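Metallophosphoesterase (PDB 3RQZ) probably acts as a phosphatase of the metallophosphoesterase superfamily and binds zinc ions in its metal site. Local coordinates at residues V218-I222 with A223-A227; G233-E236 with S237-T240. All blocks are in the same frame, centred on the assembly; numbering follows the deposited sequence. Where two conformers were deposited one is given.

Contact 1. Residues V218-I222 with A223-A227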
loop_
_atom_site.group_PDB
_atom_site.type_symbol
_atom_site.label_atom_id
_atom_site.label_comp_id
_atom_site.label_asym_id
_atom_site.label_seq_id
_atom_site.Cartn_x
_atom_site.Cartn_y
_atom_site.Cartn_z
ATOM N N VAL A 218 6.507 -12.216 -1.389
ATOM C CA VAL A 218 6.093 -13.343 -2.203
ATOM C C VAL A 218 6.366 -13.080 -3.672
ATOM O O VAL A 218 6.016 -12.016 -4.207
ATOM C CB VAL A 218 4.617 -13.771 -1.938
ATOM C CG1 VAL A 218 3.617 -12.619 -2.238
ATOM C CG2 VAL A 218 4.268 -15.099 -2.687
ATOM N N GLU A 219 6.989 -14.065 -4.312
ATOM C CA GLU A 219 7.207 -14.026 -5.758
ATOM C C GLU A 219 5.860 -14.080 -6.447
ATOM O O GLU A 219 4.921 -14.718 -5.939
ATOM C CB GLU A 219 8.041 -15.216 -6.206
ATOM C CG GLU A 219 9.456 -15.102 -5.812
ATOM C CD GLU A 219 10.339 -16.106 -6.557
ATOM O OE1 GLU A 219 9.876 -17.234 -6.825
ATOM O OE2 GLU A 219 11.483 -15.749 -6.895
ATOM N N TYR A 220 5.744 -13.405 -7.588
ATOM C CA TYR A 220 4.520 -13.489 -8.376
ATOM C C TYR A 220 4.937 -13.497 -9.833
ATOM O O TYR A 220 6.116 -13.301 -10.127
ATOM C CB TYR A 220 3.550 -12.336 -8.052
ATOM C CG TYR A 220 4.007 -10.960 -8.521
ATOM C CD1 TYR A 220 4.825 -10.165 -7.725
ATOM C CD2 TYR A 220 3.600 -10.451 -9.772
ATOM C CE1 TYR A 220 5.235 -8.879 -8.152
ATOM C CE2 TYR A 220 4.013 -9.168 -10.210
ATOM C CZ TYR A 220 4.824 -8.400 -9.399
ATOM O OH TYR A 220 5.213 -7.160 -9.839
ATOM N N ARG A 221 4.001 -13.751 -10.741
ATOM C CA ARG A 221 4.375 -13.873 -12.139
ATOM C C ARG A 221 4.461 -12.493 -12.791
ATOM O O ARG A 221 3.519 -12.039 -13.440
ATOM C CB ARG A 221 3.425 -14.818 -12.882
ATOM C CG ARG A 221 3.579 -16.296 -12.478
ATOM C CD ARG A 221 2.746 -17.243 -13.386
ATOM N NE ARG A 221 1.299 -17.001 -13.269
ATOM C CZ ARG A 221 0.541 -17.411 -12.247
ATOM N NH1 ARG A 221 1.084 -18.101 -11.248
ATOM N NH2 ARG A 221 -0.764 -17.131 -12.209
ATOM N N ILE A 222 5.610 -11.842 -12.610
ATOM C CA ILE A 222 5.875 -10.514 -13.156
ATOM C C ILE A 222 5.666 -10.478 -14.670
ATOM O O ILE A 222 5.100 -9.516 -15.187
ATOM C CB ILE A 222 7.322 -10.039 -12.810
ATOM C CG1 ILE A 222 7.461 -9.798 -11.301
ATOM C CG2 ILE A 222 7.686 -8.754 -13.576
ATOM C CD1 ILE A 222 8.913 -9.699 -10.853
ATOM N N ALA A 223 6.095 -11.541 -15.361
ATOM C CA ALA A 223 5.912 -11.673 -16.809
ATOM C C ALA A 223 4.456 -11.474 -17.222
ATOM O O ALA A 223 4.180 -10.890 -18.274
ATOM C CB ALA A 223 6.403 -13.041 -17.300
ATOM N N ASP A 224 3.532 -11.955 -16.392
ATOM C CA ASP A 224 2.100 -11.888 -16.732
ATOM C C ASP A 224 1.574 -10.447 -16.598
ATOM O O ASP A 224 0.838 -9.955 -17.467
ATOM C CB ASP A 224 1.269 -12.830 -15.847
ATOM C CG ASP A 224 1.506 -14.312 -16.145
ATOM O OD1 ASP A 224 2.304 -14.656 -17.045
ATOM O OD2 ASP A 224 0.871 -15.138 -15.444
ATOM N N THR A 225 1.950 -9.769 -15.517
ATOM C CA THR A 225 1.590 -8.357 -15.351
ATOM C C THR A 225 2.230 -7.545 -16.490
ATOM O O THR A 225 1.587 -6.687 -17.097
ATOM C CB THR A 225 2.033 -7.826 -13.988
ATOM O OG1 THR A 225 1.225 -8.433 -12.981
ATOM C CG2 THR A 225 1.878 -6.310 -13.896
ATOM N N GLN A 226 3.499 -7.831 -16.767
ATOM C CA GLN A 226 4.213 -7.168 -17.851
ATOM C C GLN A 226 3.513 -7.378 -19.205
ATOM O O GLN A 226 3.312 -6.418 -19.942
ATOM C CB GLN A 226 5.672 -7.611 -17.890
ATOM C CG GLN A 226 6.524 -7.028 -16.748
ATOM C CD GLN A 226 7.982 -7.433 -16.921
ATOM O OE1 GLN A 226 8.255 -8.556 -17.322
ATOM N NE2 GLN A 226 8.911 -6.521 -16.632
ATOM N N ALA A 227 3.089 -8.606 -19.492
ATOM C CA ALA A 227 2.317 -8.909 -20.710
ATOM C C ALA A 227 1.016 -8.094 -20.793
ATOM O O ALA A 227 0.660 -7.548 -21.854
ATOM C CB ALA A 227 2.012 -10.397 -20.795
#
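The carbonyl O of R221 accepts the backbone N-H of D224, with D224 N 3.0 Å from R221 O, and more weakly that of T225, with T225 N 3.5 Å from R221 O; one residue on, Q226 N lies 2.8 Å from I222 O in a full-strength i to i+4 helical bond. This is the N-terminal start of helix 222-232, with R221 at the N-cap position and at the centre of an inverse gamma turn that swings the chain from strand 212-218 into the helix. A salt bridge spans this first turn: NE of R221 meets OD2 of D224 at 2.9 Å, with an N-H...O angle of 151°. The carboxylate oxygen lies at the edge of the guanidinium and in its plane, but the nitrogen approaches from above the carboxylate plane, the two flat groups being turned 63° apart. With CG of R221 anti to its own carbonyl carbon (chi1 -70°), the chain brings NE to the oxygen, which also lies close to CB and CD. An acidic group in the first turn would also be expected to interact favourably with the helix dipole. Away from the salt bridge, the ring of Y220 carries CG1 of I222 over one face, offset toward the rim, and has OG1 of T225 at its edge, 4.0 Å from CE2. The polar ends of Y220 and T225 converge on N15, just ahead of helix 16-26: its ND2 bonds to Y220 OH and its OD1 to T225 OG1. L242 of helix 236-244 packs against Y220, I222 and T225. The amide of Q226, whose NE2 bonds to V239 O, lies against the branch methyl of I222, with I222 CG2 3.6 Å from Q226 CD.

Contact 2. Residues G233-E236 with S237-T240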
loop_
_atom_site.group_PDB
_atom_site.type_symbol
_atom_site.label_atom_id
_atom_site.label_comp_id
_atom_site.label_asym_id
_atom_site.label_seq_id
_atom_site.Cartn_x
_atom_site.Cartn_y
_atom_site.Cartn_z
ATOM N N GLY A 233 -0.769 -1.128 -23.888
ATOM C CA GLY A 233 0.044 -0.055 -24.473
ATOM C C GLY A 233 0.679 0.863 -23.446
ATOM O O GLY A 233 1.033 1.984 -23.778
ATOM N N LEU A 234 0.828 0.394 -22.200
ATOM C CA LEU A 234 1.481 1.176 -21.126
ATOM C C LEU A 234 2.982 1.386 -21.357
ATOM O O LEU A 234 3.633 0.531 -21.940
ATOM C CB LEU A 234 1.223 0.538 -19.736
ATOM C CG LEU A 234 -0.224 0.702 -19.255
ATOM C CD1 LEU A 234 -0.542 -0.205 -18.067
ATOM C CD2 LEU A 234 -0.524 2.170 -18.919
ATOM N N PRO A 235 3.537 2.532 -20.920
ATOM C CA PRO A 235 4.944 2.855 -21.277
ATOM C C PRO A 235 5.959 1.814 -20.777
ATOM O O PRO A 235 5.831 1.295 -19.668
ATOM C CB PRO A 235 5.185 4.201 -20.580
ATOM C CG PRO A 235 4.127 4.296 -19.545
ATOM C CD PRO A 235 2.924 3.605 -20.129
ATOM N N GLU A 236 6.965 1.549 -21.600
ATOM C CA GLU A 236 7.957 0.523 -21.332
ATOM C C GLU A 236 8.764 0.746 -20.039
ATOM O O GLU A 236 9.161 -0.207 -19.374
ATOM C CB GLU A 236 8.866 0.395 -22.557
ATOM C CG GLU A 236 9.722 -0.860 -22.600
ATOM C CD GLU A 236 8.923 -2.164 -22.578
ATOM O OE1 GLU A 236 7.775 -2.234 -23.100
ATOM O OE2 GLU A 236 9.478 -3.140 -22.027
ATOM N N SER A 237 9.001 2.002 -19.678
ATOM C CA SER A 237 9.695 2.313 -18.425
ATOM C C SER A 237 8.938 1.787 -17.181
ATOM O O SER A 237 9.549 1.380 -16.180
ATOM C CB SER A 237 9.930 3.820 -18.319
ATOM O OG SER A 237 8.861 4.432 -17.630
ATOM N N LEU A 238 7.610 1.783 -17.238
ATOM C CA LEU A 238 6.826 1.240 -16.128
ATOM C C LEU A 238 6.835 -0.292 -16.141
ATOM O O LEU A 238 6.798 -0.940 -15.079
ATOM C CB LEU A 238 5.383 1.756 -16.154
ATOM C CG LEU A 238 5.101 3.201 -15.723
ATOM C CD1 LEU A 238 3.578 3.441 -15.698
ATOM C CD2 LEU A 238 5.736 3.554 -14.342
ATOM N N VAL A 239 6.874 -0.858 -17.347
ATOM C CA VAL A 239 6.843 -2.308 -17.521
ATOM C C VAL A 239 8.133 -2.919 -16.952
ATOM O O VAL A 239 8.083 -3.878 -16.193
ATOM C CB VAL A 239 6.611 -2.710 -18.997
ATOM C CG1 VAL A 239 6.641 -4.232 -19.159
ATOM C CG2 VAL A 239 5.276 -2.157 -19.493
ATOM N N THR A 240 9.267 -2.324 -17.314
ATOM C CA THR A 240 10.588 -2.816 -16.917
ATOM C C THR A 240 10.866 -2.740 -15.414
ATOM O O THR A 240 11.409 -3.685 -14.837
ATOM C CB THR A 240 11.715 -2.067 -17.656
ATOM O OG1 THR A 240 11.695 -2.418 -19.047
ATOM C CG2 THR A 240 13.075 -2.437 -17.048
#
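E236 O receives the backbone N-H of T240 at 3.0 Å, nearly straight at 166°, and the hydroxyl OG1 of T240 gives the same oxygen a weak second bond at 3.4 Å. That hydroxyl can turn back on the preceding turn because OG1 stands anti to the carbonyl carbon of T240 (chi1 -69°). A residue earlier, P235 O accepts two weak bonds, from L238 N at 3.1 Å and from V239 N at 3.3 Å, and CG2 of V239 also closes on this oxygen. The proline ring and the side chain of L238 lie side by side and point the same way, CG of P235 resting 4.0 Å from CD1 of L238. Together these contacts form the first turn of helix 236-244, with P235 at the N-cap position; the link from the preceding helix begins at G233, whose positive phi (78°) belongs to the Schellman motif that ends helix 222-232. The side chain of E236 bends at chi2 and brings OE2 near CG1 of V239, at 4.2 Å. Its carboxylate is positioned by a salt bridge from OE2 to NH1 of R230, on the helix before the turn. Farther out, M229 of that helix packs against L234, L238 and V239, and A85 of helix 85-92 touches L234, P235 and L238, with W88 adding to the cover of L234. The side chain of L238 lies about 9 Å from those of the zinc ligands H13 and H152.

In the fold
After strand 212-218, an inner strand of the six-stranded sheet, the chain enters contact 1, where a short loop becomes helix 222-232. That helix ends at G233, and contact 2 turns the chain into helix 236-244, the last helix of the chain. The two contacts are in series, neither nested nor crossed, with centres about 14 Å apart. They meet directly, since Q226 NE2 of contact 1 probably donates a hydrogen bond to V239 O of contact 2 at 2.8 Å, joining the two consecutive helices. Contact 1 ties this pair to helix 16-26, and contact 2 ties it to helix 85-92.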